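Local coordinates for protein glycoside hydrolase family 61 (Trichoderma reesei QM6a, PDB 5O2X) that probably uses its copper centre to cleave cellulose chains oxidatively, as other lytic polysaccharide monooxygenases of family AA9 do, at residues A63-A67 / S244-P248; Q78-W84 / L133-N138; R156-I160 / D197-A201. All blocks are in the same frame, centred on the assembly; numbering follows the deposited sequence.

Contact 1 of 3, residues A63-A67 / S244-P248. With MAN (alpha-D-mannopyranose), chain R; MAN (alpha-D-mannopyranose), chain Q.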
loop_
_atom_site.group_PDB
_atom_site.type_symbol
_atom_site.label_atom_id
_atom_site.label_comp_id
_atom_site.label_asym_id
_atom_site.label_seq_id
_atom_site.Cartn_x
_atom_site.Cartn_y
_atom_site.Cartn_z
ATOM N N ALA A 63 1.282 -14.106 -0.422
ATOM C CA ALA A 63 0.550 -14.454 -1.624
ATOM C C ALA A 63 1.309 -15.557 -2.352
ATOM O O ALA A 63 2.546 -15.552 -2.378
ATOM C CB ALA A 63 0.406 -13.240 -2.542
ATOM N N LYS A 64 0.570 -16.480 -2.974
ATOM C CA LYS A 64 1.168 -17.681 -3.569
ATOM C C LYS A 64 1.344 -17.570 -5.077
ATOM O O LYS A 64 1.748 -18.532 -5.736
ATOM C CB LYS A 64 0.372 -18.945 -3.174
ATOM C CG LYS A 64 0.465 -19.282 -1.701
ATOM C CD LYS A 64 0.052 -20.723 -1.378
ATOM C CE LYS A 64 0.120 -21.013 0.102
ATOM N NZ LYS A 64 -0.395 -22.392 0.382
ATOM N N GLY A 65 1.068 -16.398 -5.630
ATOM C CA GLY A 65 1.442 -16.085 -7.001
ATOM C C GLY A 65 1.757 -14.597 -7.124
ATOM O O GLY A 65 1.752 -13.863 -6.140
ATOM N N HIS A 66 2.025 -14.175 -8.370
ATOM C CA HIS A 66 2.477 -12.817 -8.606
ATOM C C HIS A 66 1.945 -12.271 -9.920
ATOM O O HIS A 66 1.506 -13.027 -10.804
ATOM C CB HIS A 66 4.005 -12.726 -8.582
ATOM C CG HIS A 66 4.679 -13.591 -9.581
ATOM N ND1 HIS A 66 5.112 -14.853 -9.268
ATOM C CD2 HIS A 66 4.904 -13.429 -10.906
ATOM C CE1 HIS A 66 5.613 -15.421 -10.353
ATOM N NE2 HIS A 66 5.500 -14.586 -11.367
ATOM N N ALA A 67 2.008 -10.948 -10.044
ATOM C CA ALA A 67 1.693 -10.271 -11.279
ATOM C C ALA A 67 2.969 -9.837 -11.976
ATOM O O ALA A 67 3.802 -9.160 -11.378
ATOM C CB ALA A 67 0.838 -9.024 -11.028
ATOM N N SER A 244 -4.661 -13.948 -13.946
ATOM C CA SER A 244 -4.547 -14.619 -12.691
ATOM C C SER A 244 -3.138 -14.528 -12.177
ATOM O O SER A 244 -2.173 -14.398 -12.936
ATOM C CB SER A 244 -4.907 -16.079 -12.854
ATOM O OG SER A 244 -6.251 -16.181 -13.229
ATOM N N ALA A 245 -3.009 -14.619 -10.864
ATOM C CA ALA A 245 -1.702 -14.655 -10.230
ATOM C C ALA A 245 -0.899 -15.854 -10.775
ATOM O O ALA A 245 -1.399 -16.983 -10.774
ATOM C CB ALA A 245 -1.864 -14.821 -8.722
ATOM N N THR A 246 0.328 -15.589 -11.211
ATOM C CA THR A 246 1.182 -16.602 -11.801
ATOM C C THR A 246 1.953 -17.296 -10.685
ATOM O O THR A 246 2.581 -16.640 -9.859
ATOM C CB THR A 246 2.179 -15.957 -12.762
ATOM O OG1 THR A 246 1.427 -15.186 -13.701
ATOM C CG2 THR A 246 3.008 -17.014 -13.478
ATOM N N VAL A 247 1.893 -18.640 -10.679
ATOM C CA VAL A 247 2.576 -19.403 -9.659
ATOM C C VAL A 247 3.988 -19.726 -10.134
ATOM O O VAL A 247 4.196 -19.965 -11.305
ATOM C CB VAL A 247 1.819 -20.663 -9.257
ATOM C CG1 VAL A 247 0.448 -20.289 -8.735
ATOM C CG2 VAL A 247 1.795 -21.647 -10.362
ATOM N N PRO A 248 4.961 -19.701 -9.251
ATOM C CA PRO A 248 6.254 -20.260 -9.601
ATOM C C PRO A 248 6.133 -21.756 -9.969
ATOM O O PRO A 248 5.370 -22.466 -9.279
ATOM C CB PRO A 248 7.055 -20.160 -8.315
ATOM C CG PRO A 248 6.357 -19.257 -7.449
ATOM C CD PRO A 248 4.922 -19.210 -7.876
ATOM O OXT PRO A 248 6.709 -22.319 -10.863
HETATM C C1 MAN R . 1.873 -13.873 -13.944
HETATM C C2 MAN R . 0.731 -13.117 -14.566
HETATM C C3 MAN R . 0.424 -13.614 -15.956
HETATM C C4 MAN R . 1.705 -13.676 -16.797
HETATM C C5 MAN R . 2.820 -14.430 -16.080
HETATM C C6 MAN R . 4.136 -14.336 -16.837
HETATM O O2 MAN R . 1.127 -11.729 -14.596
HETATM O O3 MAN R . -0.544 -12.780 -16.573
HETATM O O4 MAN R . 1.431 -14.344 -18.022
HETATM O O5 MAN R . 3.033 -13.883 -14.768
HETATM O O6 MAN R . 5.145 -15.088 -16.195
HETATM C C1 MAN Q . -6.705 -17.554 -13.428
HETATM C C2 MAN Q . -8.136 -17.523 -13.830
HETATM C C3 MAN Q . -8.926 -16.992 -12.647
HETATM C C4 MAN Q . -8.764 -17.903 -11.424
HETATM C C5 MAN Q . -7.291 -18.041 -11.088
HETATM C C6 MAN Q . -7.050 -19.076 -9.999
HETATM O O2 MAN Q . -8.484 -18.853 -14.180
HETATM O O3 MAN Q . -10.317 -16.943 -12.962
HETATM O O4 MAN Q . -9.405 -17.295 -10.307
HETATM O O5 MAN Q . -6.566 -18.385 -12.266
HETATM O O6 MAN Q . -7.476 -20.362 -10.466
#

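Contact 2 of 3, residues Q78-W84 / L133-N138. With NAG (2-acetamido-2-deoxy-beta-D-glucopyranose), chain C; MAN (alpha-D-mannopyranose), chain M.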
loop_
_atom_site.group_PDB
_atom_site.type_symbol
_atom_site.label_atom_id
_atom_site.label_comp_id
_atom_site.label_asym_id
_atom_site.label_seq_id
_atom_site.Cartn_x
_atom_site.Cartn_y
_atom_site.Cartn_z
ATOM N N GLN A 78 -7.958 -0.726 -6.121
ATOM C CA GLN A 78 -9.402 -0.515 -5.925
ATOM C C GLN A 78 -9.799 -0.894 -4.511
ATOM O O GLN A 78 -9.795 -2.084 -4.167
ATOM C CB GLN A 78 -10.177 -1.354 -6.914
ATOM C CG GLN A 78 -11.706 -1.239 -6.773
ATOM C CD GLN A 78 -12.183 0.106 -7.254
ATOM O OE1 GLN A 78 -12.119 0.394 -8.464
ATOM N NE2 GLN A 78 -12.636 0.961 -6.331
ATOM N N TRP A 79 -10.154 0.100 -3.699
ATOM C CA TRP A 79 -10.627 -0.112 -2.324
ATOM C C TRP A 79 -12.152 -0.259 -2.307
ATOM O O TRP A 79 -12.857 0.432 -3.063
ATOM C CB TRP A 79 -10.204 1.054 -1.455
ATOM C CG TRP A 79 -8.748 1.084 -1.120
ATOM C CD1 TRP A 79 -7.721 1.591 -1.860
ATOM C CD2 TRP A 79 -8.141 0.541 0.072
ATOM N NE1 TRP A 79 -6.537 1.403 -1.193
ATOM C CE2 TRP A 79 -6.768 0.776 -0.005
ATOM C CE3 TRP A 79 -8.649 -0.091 1.217
ATOM C CZ2 TRP A 79 -5.893 0.388 1.012
ATOM C CZ3 TRP A 79 -7.798 -0.464 2.216
ATOM C CH2 TRP A 79 -6.422 -0.228 2.124
ATOM N N VAL A 80 -12.614 -1.074 -1.390
ATOM C CA VAL A 80 -14.033 -1.221 -1.089
ATOM C C VAL A 80 -14.221 -1.301 0.423
ATOM O O VAL A 80 -13.314 -1.728 1.141
ATOM C CB VAL A 80 -14.605 -2.498 -1.759
ATOM C CG1 VAL A 80 -14.569 -2.376 -3.259
ATOM C CG2 VAL A 80 -13.926 -3.761 -1.300
ATOM N N PRO A 81 -15.399 -0.921 0.944
ATOM C CA PRO A 81 -16.540 -0.397 0.224
ATOM C C PRO A 81 -16.357 1.074 -0.193
ATOM O O PRO A 81 -15.556 1.815 0.357
ATOM C CB PRO A 81 -17.677 -0.502 1.247
ATOM C CG PRO A 81 -16.972 -0.277 2.556
ATOM C CD PRO A 81 -15.671 -1.028 2.385
ATOM N N VAL A 82 -17.146 1.480 -1.174
ATOM C CA VAL A 82 -17.185 2.850 -1.631
ATOM C C VAL A 82 -18.169 3.634 -0.762
ATOM O O VAL A 82 -19.339 3.202 -0.654
ATOM C CB VAL A 82 -17.608 2.919 -3.101
ATOM C CG1 VAL A 82 -17.754 4.352 -3.580
ATOM C CG2 VAL A 82 -16.663 2.153 -4.005
ATOM N N PRO A 83 -17.792 4.760 -0.155
ATOM C CA PRO A 83 -16.523 5.415 -0.171
ATOM C C PRO A 83 -15.644 4.985 0.998
ATOM O O PRO A 83 -16.093 4.690 2.097
ATOM C CB PRO A 83 -16.889 6.881 0.013
ATOM C CG PRO A 83 -18.080 6.841 0.929
ATOM C CD PRO A 83 -18.833 5.625 0.480
ATOM N N TRP A 84 -14.327 5.125 0.802
ATOM C CA TRP A 84 -13.391 5.088 1.917
ATOM C C TRP A 84 -13.794 6.199 2.903
ATOM O O TRP A 84 -14.085 7.306 2.482
ATOM C CB TRP A 84 -11.970 5.356 1.387
ATOM C CG TRP A 84 -10.963 5.439 2.494
ATOM C CD1 TRP A 84 -10.446 6.569 3.046
ATOM C CD2 TRP A 84 -10.437 4.350 3.250
ATOM N NE1 TRP A 84 -9.635 6.276 4.108
ATOM C CE2 TRP A 84 -9.602 4.904 4.237
ATOM C CE3 TRP A 84 -10.560 2.951 3.179
ATOM C CZ2 TRP A 84 -8.935 4.100 5.171
ATOM C CZ3 TRP A 84 -9.879 2.189 4.084
ATOM C CH2 TRP A 84 -9.099 2.747 5.065
ATOM N N LEU A 133 -8.482 9.781 -3.468
ATOM C CA LEU A 133 -8.911 8.404 -3.639
ATOM C C LEU A 133 -10.435 8.326 -3.676
ATOM O O LEU A 133 -11.021 7.640 -4.546
ATOM C CB LEU A 133 -8.320 7.548 -2.503
ATOM C CG LEU A 133 -8.779 6.099 -2.432
ATOM C CD1 LEU A 133 -7.638 5.212 -1.966
ATOM C CD2 LEU A 133 -9.961 5.935 -1.507
ATOM N N ILE A 134 -11.117 9.003 -2.760
ATOM C CA ILE A 134 -12.595 8.961 -2.708
ATOM C C ILE A 134 -13.158 9.526 -4.015
ATOM O O ILE A 134 -14.092 8.962 -4.602
ATOM C CB ILE A 134 -13.103 9.736 -1.498
ATOM C CG1 ILE A 134 -12.726 8.984 -0.212
ATOM C CG2 ILE A 134 -14.599 9.972 -1.567
ATOM C CD1 ILE A 134 -12.777 9.837 1.053
ATOM N N SER A 135 -12.609 10.652 -4.485
ATOM C CA SER A 135 -13.118 11.275 -5.697
ATOM C C SER A 135 -12.990 10.373 -6.912
ATOM O O SER A 135 -13.848 10.380 -7.774
ATOM C CB SER A 135 -12.337 12.573 -5.914
ATOM O OG SER A 135 -12.783 13.178 -7.115
ATOM N N ASN A 136 -11.918 9.591 -6.979
ATOM C CA ASN A 136 -11.661 8.710 -8.110
ATOM C C ASN A 136 -12.210 7.311 -7.898
ATOM O O ASN A 136 -11.576 6.302 -8.179
ATOM C CB ASN A 136 -10.143 8.692 -8.390
ATOM C CG ASN A 136 -9.646 10.038 -8.897
ATOM O OD1 ASN A 136 -8.584 10.543 -8.407
ATOM N ND2 ASN A 136 -10.311 10.596 -9.809
ATOM N N ASN A 137 -13.461 7.263 -7.402
ATOM C CA ASN A 137 -14.158 6.001 -7.164
ATOM C C ASN A 137 -13.314 5.021 -6.358
ATOM O O ASN A 137 -13.306 3.815 -6.643
ATOM C CB ASN A 137 -14.713 5.335 -8.426
ATOM C CG ASN A 137 -15.734 4.271 -8.072
ATOM O OD1 ASN A 137 -16.568 4.488 -7.178
ATOM N ND2 ASN A 137 -15.697 3.141 -8.757
ATOM N N ASN A 138 -12.668 5.521 -5.296
ATOM C CA ASN A 138 -11.984 4.668 -4.361
ATOM C C ASN A 138 -10.739 3.994 -4.928
ATOM O O ASN A 138 -10.403 2.867 -4.585
ATOM C CB ASN A 138 -12.926 3.609 -3.719
ATOM C CG ASN A 138 -13.385 3.954 -2.337
ATOM O OD1 ASN A 138 -13.605 5.130 -1.995
ATOM N ND2 ASN A 138 -13.520 2.919 -1.517
HETATM C C1 NAG C . -16.581 2.015 -8.465
HETATM C C2 NAG C . -17.197 1.398 -9.685
HETATM C C3 NAG C . -18.122 0.272 -9.229
HETATM C C4 NAG C . -17.397 -0.736 -8.385
HETATM C C5 NAG C . -16.612 -0.057 -7.272
HETATM C C6 NAG C . -15.647 -0.992 -6.605
HETATM C C7 NAG C . -17.929 2.402 -11.777
HETATM C C8 NAG C . -18.737 3.483 -12.422
HETATM N N2 NAG C . -17.919 2.386 -10.449
HETATM O O3 NAG C . -18.743 -0.390 -10.343
HETATM O O4 NAG C . -18.311 -1.684 -7.795
HETATM O O5 NAG C . -15.795 1.019 -7.824
HETATM O O6 NAG C . -14.770 -1.601 -7.540
HETATM O O7 NAG C . -17.276 1.582 -12.444
HETATM C C1 MAN M . -12.293 3.868 -11.029
HETATM C C2 MAN M . -12.440 2.378 -11.157
HETATM C C3 MAN M . -12.847 1.984 -12.559
HETATM C C4 MAN M . -14.053 2.755 -13.032
HETATM C C5 MAN M . -13.850 4.247 -12.798
HETATM C C6 MAN M . -15.094 5.055 -13.075
HETATM O O2 MAN M . -13.443 1.974 -10.220
HETATM O O3 MAN M . -13.120 0.576 -12.627
HETATM O O4 MAN M . -14.232 2.515 -14.436
HETATM O O5 MAN M . -13.455 4.535 -11.460
HETATM O O6 MAN M . -14.815 6.455 -13.015
#

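Contact 3 of 3, residues R156-I160 / D197-A201. With MAN (alpha-D-mannopyranose), chain E; MAN (alpha-D-mannopyranose), chain F.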
loop_
_atom_site.group_PDB
_atom_site.type_symbol
_atom_site.label_atom_id
_atom_site.label_comp_id
_atom_site.label_asym_id
_atom_site.label_seq_id
_atom_site.Cartn_x
_atom_site.Cartn_y
_atom_site.Cartn_z
ATOM N N ARG A 156 3.805 -2.736 -1.211
ATOM C CA ARG A 156 3.080 -2.465 0.018
ATOM C C ARG A 156 2.419 -1.119 -0.134
ATOM O O ARG A 156 3.064 -0.075 -0.071
ATOM C CB ARG A 156 4.035 -2.499 1.213
ATOM C CG ARG A 156 3.394 -2.249 2.563
ATOM C CD ARG A 156 4.447 -2.154 3.659
ATOM N NE ARG A 156 3.894 -1.948 4.996
ATOM C CZ ARG A 156 3.410 -0.799 5.446
ATOM N NH1 ARG A 156 3.493 0.295 4.694
ATOM N NH2 ARG A 156 2.831 -0.725 6.635
ATOM N N HIS A 157 1.090 -1.162 -0.349
ATOM C CA HIS A 157 0.250 0.037 -0.484
ATOM C C HIS A 157 -0.437 0.297 0.840
ATOM O O HIS A 157 -0.826 -0.652 1.528
ATOM C CB HIS A 157 -0.782 -0.266 -1.578
ATOM C CG HIS A 157 -1.836 0.774 -1.725
ATOM N ND1 HIS A 157 -1.649 2.020 -2.259
ATOM C CD2 HIS A 157 -3.144 0.775 -1.350
ATOM C CE1 HIS A 157 -2.784 2.701 -2.241
ATOM N NE2 HIS A 157 -3.720 1.964 -1.696
ATOM N N GLU A 158 -0.599 1.549 1.243
ATOM C CA GLU A 158 -1.147 1.787 2.569
ATOM C C GLU A 158 -1.874 3.120 2.605
ATOM O O GLU A 158 -1.368 4.155 2.176
ATOM C CB GLU A 158 0.012 1.813 3.569
ATOM C CG GLU A 158 -0.348 2.022 5.023
ATOM C CD GLU A 158 0.884 1.969 5.899
ATOM O OE1 GLU A 158 1.939 2.498 5.445
ATOM O OE2 GLU A 158 0.835 1.370 6.995
ATOM N N ILE A 159 -3.070 3.100 3.216
ATOM C CA ILE A 159 -3.770 4.302 3.653
ATOM C C ILE A 159 -3.569 4.391 5.158
ATOM O O ILE A 159 -3.632 3.384 5.865
ATOM C CB ILE A 159 -5.293 4.239 3.360
ATOM C CG1 ILE A 159 -5.598 3.981 1.886
ATOM C CG2 ILE A 159 -5.943 5.538 3.805
ATOM C CD1 ILE A 159 -7.067 3.773 1.614
ATOM N N ILE A 160 -3.327 5.605 5.661
ATOM C CA ILE A 160 -3.312 5.841 7.107
ATOM C C ILE A 160 -4.510 6.755 7.383
ATOM O O ILE A 160 -4.776 7.731 6.641
ATOM C CB ILE A 160 -1.994 6.454 7.565
ATOM C CG1 ILE A 160 -0.801 5.579 7.135
ATOM C CG2 ILE A 160 -2.019 6.609 9.095
ATOM C CD1 ILE A 160 0.529 6.139 7.453
ATOM N N ASP A 197 10.533 -1.027 11.325
ATOM C CA ASP A 197 11.257 0.215 11.586
ATOM C C ASP A 197 10.648 1.398 10.852
ATOM O O ASP A 197 11.127 2.519 11.035
ATOM C CB ASP A 197 12.718 0.067 11.165
ATOM C CG ASP A 197 13.509 -0.863 12.072
ATOM O OD1 ASP A 197 13.199 -1.086 13.245
ATOM O OD2 ASP A 197 14.517 -1.392 11.526
ATOM N N LEU A 198 9.575 1.219 10.077
ATOM C CA LEU A 198 9.035 2.332 9.308
ATOM C C LEU A 198 8.492 3.443 10.206
ATOM O O LEU A 198 8.758 4.614 9.965
ATOM C CB LEU A 198 7.899 1.858 8.380
ATOM C CG LEU A 198 8.340 1.007 7.212
ATOM C CD1 LEU A 198 7.116 0.397 6.543
ATOM C CD2 LEU A 198 9.155 1.806 6.194
ATOM N N TYR A 199 7.672 3.088 11.198
ATOM C CA TYR A 199 6.833 4.053 11.912
ATOM C C TYR A 199 6.973 3.892 13.427
ATOM O O TYR A 199 7.167 2.792 13.924
ATOM C CB TYR A 199 5.367 3.792 11.581
ATOM C CG TYR A 199 5.050 3.802 10.110
ATOM C CD1 TYR A 199 5.537 4.787 9.246
ATOM C CD2 TYR A 199 4.245 2.831 9.563
ATOM C CE1 TYR A 199 5.195 4.791 7.915
ATOM C CE2 TYR A 199 3.901 2.839 8.243
ATOM C CZ TYR A 199 4.356 3.833 7.401
ATOM O OH TYR A 199 4.021 3.900 6.080
ATOM N N HIS A 200 6.811 5.014 14.111
ATOM C CA HIS A 200 6.765 5.030 15.550
ATOM C C HIS A 200 5.550 5.803 16.036
ATOM O O HIS A 200 5.107 6.750 15.379
ATOM C CB HIS A 200 8.055 5.583 16.179
ATOM C CG HIS A 200 9.178 4.613 16.024
ATOM N ND1 HIS A 200 9.899 4.450 14.870
ATOM C CD2 HIS A 200 9.609 3.661 16.878
ATOM C CE1 HIS A 200 10.745 3.432 15.014
ATOM N NE2 HIS A 200 10.611 2.972 16.243
ATOM N N ALA A 201 5.056 5.437 17.204
ATOM C CA ALA A 201 3.819 5.969 17.749
ATOM C C ALA A 201 3.886 7.458 18.056
ATOM O O ALA A 201 2.834 8.092 18.185
ATOM C CB ALA A 201 3.446 5.226 19.028
HETATM C C1 MAN E . 11.248 -4.335 13.704
HETATM C C2 MAN E . 12.706 -4.558 13.408
HETATM C C3 MAN E . 12.881 -6.031 12.951
HETATM C C4 MAN E . 12.258 -7.045 13.918
HETATM C C5 MAN E . 10.842 -6.643 14.262
HETATM C C6 MAN E . 10.228 -7.449 15.395
HETATM O O2 MAN E . 13.457 -4.355 14.591
HETATM O O3 MAN E . 14.265 -6.353 12.726
HETATM O O4 MAN E . 12.189 -8.339 13.305
HETATM O O5 MAN E . 10.771 -5.254 14.673
HETATM O O6 MAN E . 8.849 -7.353 15.456
HETATM C C1 MAN F . 8.675 9.914 18.776
HETATM C C2 MAN F . 9.661 9.317 17.752
HETATM C C3 MAN F . 10.296 8.051 18.283
HETATM C C4 MAN F . 10.931 8.363 19.610
HETATM C C5 MAN F . 9.882 8.923 20.555
HETATM C C6 MAN F . 10.508 9.226 21.910
HETATM O O2 MAN F . 10.726 10.225 17.434
HETATM O O3 MAN F . 11.257 7.528 17.356
HETATM O O4 MAN F . 11.482 7.133 20.083
HETATM O O5 MAN F . 9.328 10.125 20.011
HETATM O O6 MAN F . 9.504 9.728 22.801
#

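Contact 1 of 3, residues A63-A67 / S244-P248
Thr246 N donates a hydrogen bond to His66 O over 2.8 Å, nearly straight (172° at the hydrogen). His66 N answers with a bond of 2.9 Å to Thr246 O, this one more bent. The two bonds make a hydrogen-bonded antiparallel pair, a single beta bridge between loops that otherwise run crosswise. Thr246 O also lies over a face of the His66 imidazole, 3.2 Å from ND1 but at too poor an angle to bond; ND1 is instead engaged by Glu102. The ring comes over Thr246 because CG stands between the backbone N and carbonyl carbon (chi1 59°). There Thr246 CB makes a CH-pi contact, 4.2 Å from the ring centroid. In fold terms, the bridge fastens the chain's C-terminal tail, a stretch once predicted to be linker, to the loop entering strand 67-70 of the immunoglobulin-like beta sandwich. Gly65 allows the close approach: its CA is 3.1 Å from Thr246 O, and a side chain on it would collide with that oxygen and with Ala245 CB. The tail is O-mannosylated here. Thr246 OG1 sits beside its own backbone N and carries one sugar, which Tyr14 and Ser68 also hydrogen-bond, while Ser244 OG carries another. Beyond them the tail ends over Lys64, whose carbonyl O lies 3.7 Å from Val247 CG1 and 3.9 Å from Pro248 CD.

Contact 2 of 3, residues Q78-W84 / L133-N138
Asn138 reaches from the end of one loop into the turn Val80-Trp84 and is met at every atom. Its CB lies 3.2 Å from Trp79 O. Beyond CG the amide divides its work: OD1 accepts from Trp84 N at 2.9 Å, on a lone pair in the carbonyl plane, while ND2 donates to Trp79 O at 3.0 Å. That donor stands above the Trp79 carbonyl plane, although the oxygen lies in the plane of the amide. One side chain thus ties the strand end at Trp79 to the turn at Trp84, with a weak bond from ND2 to Pro81 O between, across the cis peptides before Pro81 and Pro83. An alanine here would remove the amide and is likely to leave Trp84 N and Trp79 O without their mates, freeing the turn to shift. Trp79 N bonds Asn138 O, and the side-chain amide of Gln78 reaches the backbone at Asn137 O (NE2 to O, 2.9 Å). Asn137 ND2 carries the N-linked glycan, and its bond to O2 of a mannose is matched by that same hydroxyl donating to Gln78 OE1. Leu133 forks between two tryptophans, CD1 3.6 Å from Trp79 CD1 and CD2 3.6 Å from Trp84 CB. Asn138 itself occupies the joint where helix 129-135 gives way to strand 139-143, beside strand 74-80, with Trp84 leading on toward the copper.

Contact 3 of 3, residues R156-I160 / D197-A201
Glu158 OE1 and Tyr199 OH meet deep in the protein, where a loop leans on strand 151-161 of the beta sandwich. Arg156, Glu158 and Ile160 alternate along that strand and so present their side chains on one face, the classic i, i+2 pattern of a beta strand. The backbones stay far apart, and long side chains bridge the gap.

The ionic part lies within the strand. Arg156 grips Glu158 end-on with two nitrogens, NH1 reaching OE1 at 2.8 Å and NH2 reaching OE2 at 2.9 Å. Both oxygens are approached from above the carboxylate plane, because the two extended chains run out side by side. Arg156 is held further by the carbonyls of Ile54 and Ile55, which would keep the guanidinium from turning; its charge is likely to favour the ionised form of the buried glutamate.

Among the hydrogen bonds from uncharged donors, Tyr199 OH donates to Glu158 OE1 at 2.6 Å and arrives on the syn side, near the carboxylate plane. OE1 therefore takes two donors from different directions. Tyr93 also bonds the phenol oxygen, and Asn173 serves OE2, so these buried polar atoms find partners on the neighbouring strands 90-96 and 172-183.

The remaining contacts are van der Waals ones. Tyr199 has its CG beside the backbone N (chi1 -55°), which aims the ring along the incoming glutamate, with the carboxylate and ring planes 38° apart. Ile160 CD1 approaches Tyr199 CZ obliquely at 4.5 Å. Leu198, the residue before it in the loop, comes at Arg156 head-on and lays a methyl, CD1, over the centre of one guanidinium face, 4.0 Å from CZ.

From the N terminus, the chain first passes 63-67, which waits for the C-terminal tail before contact 1 can close. Inside that very long loop, 78-84 is joined by 133-138, closing contact 2 between the end of strand 74-80 and helix 129-135. Contact 3 follows in series: strand 151-161 meets the loop 197-201. Contacts 2 and 3 are thus both nested in contact 1, and none cross. Contacts 2 and 3 also touch: Ile159 packs on Trp79, Trp84 and Leu133, and Trp79 NE1 probably hydrogen-bonds His157 NE2, on the strand face turned away from Arg156, Glu158 and Ile160. Contact 1 remains apart, about 11 Å from contact 3 at the nearest atoms, binding the tail to the sandwich.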